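Local coordinates for cutinase-like protein (Cryptococcus sp., PDB 2CZQ) that probably hydrolyses carboxylic ester bonds, as a cutinase-like enzyme with an alpha/beta hydrolase fold, at residues Ala89-Thr100 / Gln146-Val154. Residues are numbered along the deposited sequence; the frame is centred on the assembly and turned at random. Where two conformers were deposited one is given.
Sequences AATVVALQQLGT and QGSVPSGWV
L95 meets the indole of W153 from above, its CD2 lying 3.6 Å from the centroid of the six-membered ring and only 5° off the ring normal, a CH-pi contact over one face. CG anti to the carbonyl carbon (chi1 -50°) carries both methyls to the indole, and the other, CD1, touches W153 CG as well as V149 CG1. P150 completes this apolar centre, placing CD against L95 CB at 3.8 Å and CG near the CG of Q96, while the V92 and V149 side chains cross at about a right angle and touch through their CG2 methyls. Beyond the helix end, T100 CG2 packs on G152 CA and approaches the indole obliquely.

Polar groups line both ends. W153 NE1 gives a weak, bent bond to G99 O (2.9 Å), and a water donates to L95 O while weakly accepting from NE1 at the indole edge. One residue past L95, the Q96 side chain, extended beyond CG, reaches the loop, where NE2 donates one hydrogen to Q146 O (3.2 Å), on a lone pair, and the other to S148 O (3.1 Å), from above the carbonyl plane. A second water joins Q96 OE1 to Q146 O. Q146 CG touches V93 CG2, and Q146 NE2 is hydrogen-bonded to D118 OD1.

Helix 86-98, which starts within the probable nucleophile elbow, thus receives the loop leading to strand 157-160. Both Q96 amide hydrogens are used in nearly straight bonds, which fixes the amide's rotation and ties down the turn around G147.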
ATOM      1  N   ALA A  89       4.783  -5.898   2.428  1.00  4.59           N
ATOM      2  CA  ALA A  89       5.690  -6.834   1.775  1.00  4.74           C
ATOM      3  C   ALA A  89       4.952  -7.645   0.708  1.00  4.71           C
ATOM      4  O   ALA A  89       5.438  -7.804  -0.412  1.00  4.83           O
ATOM      5  CB  ALA A  89       6.348  -7.746   2.798  1.00  5.10           C
ATOM      6  N   ALA A  90       3.762  -8.139   1.044  1.00  4.70           N
ATOM      7  CA  ALA A  90       2.978  -8.901   0.067  1.00  4.76           C
ATOM      8  C   ALA A  90       2.671  -8.070  -1.178  1.00  4.52           C
ATOM      9  O   ALA A  90       2.662  -8.588  -2.301  1.00  4.92           O
ATOM     10  CB  ALA A  90       1.693  -9.408   0.690  1.00  5.33           C
ATOM     11  N   THR A  91       2.424  -6.780  -0.972  1.00  4.32           N
ATOM     12  CA  THR A  91       2.145  -5.859  -2.069  1.00  4.64           C
ATOM     13  C   THR A  91       3.388  -5.620  -2.923  1.00  4.41           C
ATOM     14  O   THR A  91       3.319  -5.660  -4.153  1.00  4.63           O
ATOM     15  CB  THR A  91       1.599  -4.536  -1.516  1.00  4.67           C
ATOM     16  OG1 THR A  91       0.381  -4.780  -0.795  1.00  4.99           O
ATOM     17  CG2 THR A  91       1.190  -3.602  -2.646  1.00  5.09           C
ATOM     18  N   VAL A  92       4.525  -5.371  -2.273  1.00  4.59           N
ATOM     19  CA  VAL A  92       5.791  -5.197  -2.979  1.00  4.72           C
ATOM     20  C   VAL A  92       6.075  -6.399  -3.883  1.00  4.85           C
ATOM     21  O   VAL A  92       6.441  -6.235  -5.048  1.00  5.19           O
ATOM     22  CB  VAL A  92       6.946  -4.971  -1.980  1.00  4.93           C
ATOM     23  CG1 VAL A  92       8.298  -5.087  -2.670  1.00  5.53           C
ATOM     24  CG2 VAL A  92       6.797  -3.618  -1.297  1.00  5.20           C
ATOM     25  N   VAL A  93       5.894  -7.600  -3.349  1.00  5.01           N
ATOM     26  CA  VAL A  93       6.152  -8.802  -4.129  1.00  5.27           C
ATOM     27  C   VAL A  93       5.156  -8.932  -5.283  1.00  4.80           C
ATOM     28  O   VAL A  93       5.527  -9.375  -6.373  1.00  5.11           O
ATOM     29  CB  VAL A  93       6.226 -10.049  -3.223  1.00  5.31           C
ATOM     30  CG1 VAL A  93       6.424 -11.324  -4.041  1.00  6.16           C
ATOM     31  CG2 VAL A  93       7.371  -9.883  -2.227  1.00  6.60           C
ATOM     32  N   ALA A  94       3.912  -8.497  -5.074  1.00  4.97           N
ATOM     33  CA  ALA A  94       2.960  -8.422  -6.183  1.00  5.11           C
ATOM     34  C   ALA A  94       3.482  -7.518  -7.298  1.00  5.12           C
ATOM     35  O   ALA A  94       3.379  -7.865  -8.473  1.00  5.52           O
ATOM     36  CB  ALA A  94       1.583  -7.955  -5.710  1.00  5.59           C
ATOM     37  N   LEU A  95       4.054  -6.368  -6.945  1.00  5.13           N
ATOM     38  CA  LEU A  95       4.601  -5.467  -7.962  1.00  5.08           C
ATOM     39  C   LEU A  95       5.718  -6.145  -8.743  1.00  5.12           C
ATOM     40  O   LEU A  95       5.807  -6.018  -9.968  1.00  5.42           O
ATOM     41  CB  LEU A  95       5.133  -4.176  -7.347  1.00  5.42           C
ATOM     42  CG  LEU A  95       4.234  -3.408  -6.377  1.00  5.51           C
ATOM     43  CD1 LEU A  95       4.882  -2.085  -6.011  1.00  6.61           C
ATOM     44  CD2 LEU A  95       2.828  -3.187  -6.938  1.00  6.17           C
ATOM     45  N   GLN A  96       6.572  -6.867  -8.021  1.00  5.27           N
ATOM     46  CA  GLN A  96       7.680  -7.587  -8.637  1.00  5.45           C
ATOM     47  C   GLN A  96       7.181  -8.622  -9.644  1.00  5.54           C
ATOM     48  O   GLN A  96       7.788  -8.816 -10.697  1.00  6.59           O
ATOM     49  CB  GLN A  96       8.541  -8.256  -7.564  1.00  5.49           C
ATOM     50  CG  GLN A  96       9.219  -7.265  -6.623  1.00  5.78           C
ATOM     51  CD  GLN A  96       9.830  -7.924  -5.396  1.00  6.26           C
ATOM     52  OE1 GLN A  96       9.678  -9.127  -5.179  1.00  6.88           O
ATOM     53  NE2 GLN A  96      10.513  -7.128  -4.579  1.00  6.19           N
ATOM     54  N   GLN A  97       6.066  -9.272  -9.322  1.00  5.63           N
ATOM     55  CA  GLN A  97       5.484 -10.287 -10.193  1.00  6.16           C
ATOM     56  C   GLN A  97       4.686  -9.691 -11.346  1.00  6.62           C
ATOM     57  O   GLN A  97       4.674 -10.258 -12.438  1.00  7.38           O
ATOM     58  CB  GLN A  97       4.594 -11.231  -9.393  1.00  6.05           C
ATOM     59  CG  GLN A  97       5.385 -12.153  -8.492  1.00  6.13           C
ATOM     60  CD  GLN A  97       4.517 -13.144  -7.749  1.00  6.23           C
ATOM     61  OE1 GLN A  97       3.388 -13.422  -8.151  1.00  7.11           O
ATOM     62  NE2 GLN A  97       5.046 -13.686  -6.659  1.00  6.79           N
ATOM     63  N   LEU A  98       4.017  -8.568 -11.111  1.00  6.71           N
ATOM     64  CA  LEU A  98       3.209  -7.940 -12.153  1.00  7.69           C
ATOM     65  C   LEU A  98       4.047  -7.345 -13.276  1.00  8.13           C
ATOM     66  O   LEU A  98       3.609  -7.296 -14.424  1.00  9.54           O
ATOM     67  CB  LEU A  98       2.304  -6.860 -11.568  1.00  7.84           C
ATOM     68  CG  LEU A  98       1.127  -7.342 -10.718  1.00  8.37           C
ATOM     69  CD1 LEU A  98       0.457  -6.160 -10.043  1.00 10.03           C
ATOM     70  CD2 LEU A  98       0.127  -8.148 -11.534  1.00  9.92           C
ATOM     71  N   GLY A  99       5.250  -6.890 -12.952  1.00  8.70           N
ATOM     72  CA  GLY A  99       6.076  -6.216 -13.932  1.00  9.67           C
ATOM     73  C   GLY A  99       5.658  -4.772 -14.112  1.00 10.25           C
ATOM     74  O   GLY A  99       4.805  -4.262 -13.381  1.00 10.37           O
ATOM     75  N   THR A 100       6.263  -4.115 -15.096  1.00 11.19           N
ATOM     76  CA  THR A 100       6.139  -2.666 -15.252  1.00 12.66           C
ATOM     77  C   THR A 100       5.501  -2.271 -16.576  1.00 13.23           C
ATOM     78  O   THR A 100       5.645  -1.134 -17.034  1.00 13.65           O
ATOM     79  CB  THR A 100       7.514  -1.973 -15.095  1.00 13.11           C
ATOM     80  OG1 THR A 100       8.458  -2.568 -15.993  1.00 14.14           O
ATOM     81  CG2 THR A 100       8.105  -2.225 -13.713  1.00 13.91           C
ATOM     82  N   GLN A 146      14.028  -9.850   0.417  1.00  6.34           N
ATOM     83  CA  GLN A 146      12.732  -9.840  -0.255  1.00  5.80           C
ATOM     84  C   GLN A 146      12.681  -8.851  -1.419  1.00  5.91           C
ATOM     85  O   GLN A 146      11.810  -8.949  -2.289  1.00  6.61           O
ATOM     86  CB  GLN A 146      11.638  -9.546   0.771  1.00  5.81           C
ATOM     87  CG  GLN A 146      10.208  -9.809   0.324  1.00  5.91           C
ATOM     88  CD  GLN A 146       9.254  -9.925   1.497  1.00  5.51           C
ATOM     89  OE1 GLN A 146       8.312 -10.725   1.467  1.00  7.54           O
ATOM     90  NE2 GLN A 146       9.495  -9.144   2.535  1.00  3.91           N
ATOM     91  N   GLY A 147      13.624  -7.913  -1.446  1.00  5.99           N
ATOM     92  CA  GLY A 147      13.652  -6.902  -2.479  1.00  6.15           C
ATOM     93  C   GLY A 147      12.747  -5.733  -2.168  1.00  5.84           C
ATOM     94  O   GLY A 147      12.207  -5.608  -1.067  1.00  6.99           O
ATOM     95  N   SER A 148      12.581  -4.881  -3.171  1.00  6.26           N
ATOM     96  CA  SER A 148      12.011  -3.558  -2.989  1.00  6.40           C
ATOM     97  C   SER A 148      10.935  -3.267  -4.029  1.00  6.10           C
ATOM     98  O   SER A 148      10.706  -4.056  -4.950  1.00  6.33           O
ATOM     99  CB  SER A 148      13.127  -2.522  -3.116  1.00  7.18           C
ATOM    100  OG  SER A 148      13.750  -2.625  -4.384  1.00  9.49           O
ATOM    101  N   VAL A 149      10.273  -2.125  -3.868  1.00  6.29           N
ATOM    102  CA  VAL A 149       9.417  -1.584  -4.915  1.00  6.27           C
ATOM    103  C   VAL A 149      10.268  -1.457  -6.183  1.00  6.52           C
ATOM    104  O   VAL A 149      11.303  -0.791  -6.153  1.00  7.12           O
ATOM    105  CB  VAL A 149       8.880  -0.188  -4.513  1.00  6.22           C
ATOM    106  CG1 VAL A 149       8.126   0.467  -5.665  1.00  6.85           C
ATOM    107  CG2 VAL A 149       7.996  -0.278  -3.276  1.00  6.65           C
ATOM    108  N   PRO A 150       9.881  -2.102  -7.286  1.00  6.57           N
ATOM    109  CA  PRO A 150      10.677  -1.983  -8.518  1.00  7.06           C
ATOM    110  C   PRO A 150      10.736  -0.547  -9.027  1.00  7.24           C
ATOM    111  O   PRO A 150       9.790   0.221  -8.856  1.00  6.91           O
ATOM    112  CB  PRO A 150       9.938  -2.881  -9.512  1.00  7.36           C
ATOM    113  CG  PRO A 150       9.150  -3.815  -8.657  1.00  7.26           C
ATOM    114  CD  PRO A 150       8.725  -3.003  -7.459  1.00  6.58           C
ATOM    115  N   SER A 151      11.852  -0.197  -9.659  1.00  7.84           N
ATOM    116  CA  SER A 151      12.063   1.161 -10.154  1.00  8.54           C
ATOM    117  C   SER A 151      10.894   1.687 -10.991  1.00  7.89           C
ATOM    118  O   SER A 151      10.513   2.847 -10.863  1.00  7.97           O
ATOM    119  CB  SER A 151      13.389   1.273 -10.912  0.65  9.40           C
ATOM    120  OG  SER A 151      13.376   0.479 -12.078  0.65 11.04           O
ATOM    121  N   GLY A 152      10.311   0.827 -11.826  1.00  7.55           N
ATOM    122  CA  GLY A 152       9.223   1.220 -12.711  1.00  7.24           C
ATOM    123  C   GLY A 152       7.889   1.478 -12.027  1.00  6.76           C
ATOM    124  O   GLY A 152       6.951   1.949 -12.674  1.00  7.47           O
ATOM    125  N   TRP A 153       7.808   1.171 -10.730  1.00  6.38           N
ATOM    126  CA  TRP A 153       6.624   1.426  -9.910  1.00  6.11           C
ATOM    127  C   TRP A 153       6.774   2.648  -9.004  1.00  6.17           C
ATOM    128  O   TRP A 153       5.783   3.149  -8.464  1.00  6.23           O
ATOM    129  CB  TRP A 153       6.333   0.213  -9.029  1.00  6.08           C
ATOM    130  CG  TRP A 153       5.682  -0.931  -9.726  1.00  5.86           C
ATOM    131  CD1 TRP A 153       6.297  -1.984 -10.337  1.00  6.46           C
ATOM    132  CD2 TRP A 153       4.281  -1.148  -9.873  1.00  5.85           C
ATOM    133  NE1 TRP A 153       5.360  -2.849 -10.853  1.00  6.44           N
ATOM    134  CE2 TRP A 153       4.111  -2.357 -10.577  1.00  5.99           C
ATOM    135  CE3 TRP A 153       3.140  -0.439  -9.472  1.00  6.48           C
ATOM    136  CZ2 TRP A 153       2.849  -2.872 -10.892  1.00  6.92           C
ATOM    137  CZ3 TRP A 153       1.890  -0.950  -9.783  1.00  7.73           C
ATOM    138  CH2 TRP A 153       1.755  -2.155 -10.484  1.00  7.60           C
ATOM    139  N   VAL A 154       8.006   3.115  -8.812  1.00  6.41           N
ATOM    140  CA  VAL A 154       8.288   4.135  -7.806  1.00  6.62           C
ATOM    141  C   VAL A 154       7.473   5.418  -8.008  1.00  6.72           C
ATOM    142  O   VAL A 154       6.991   6.002  -7.037  1.00  6.60           O
ATOM    143  CB  VAL A 154       9.805   4.422  -7.724  1.00  6.76           C
ATOM    144  CG1 VAL A 154      10.094   5.652  -6.874  1.00  7.55           C
ATOM    145  CG2 VAL A 154      10.540   3.208  -7.163  1.00  7.77           C
TER
HETATM  146  O   HOH W   1       7.645  -4.764 -11.601  1.00 14.63           O
HETATM  147  O   HOH W   2      10.631 -11.251  -3.251  1.00  8.56           O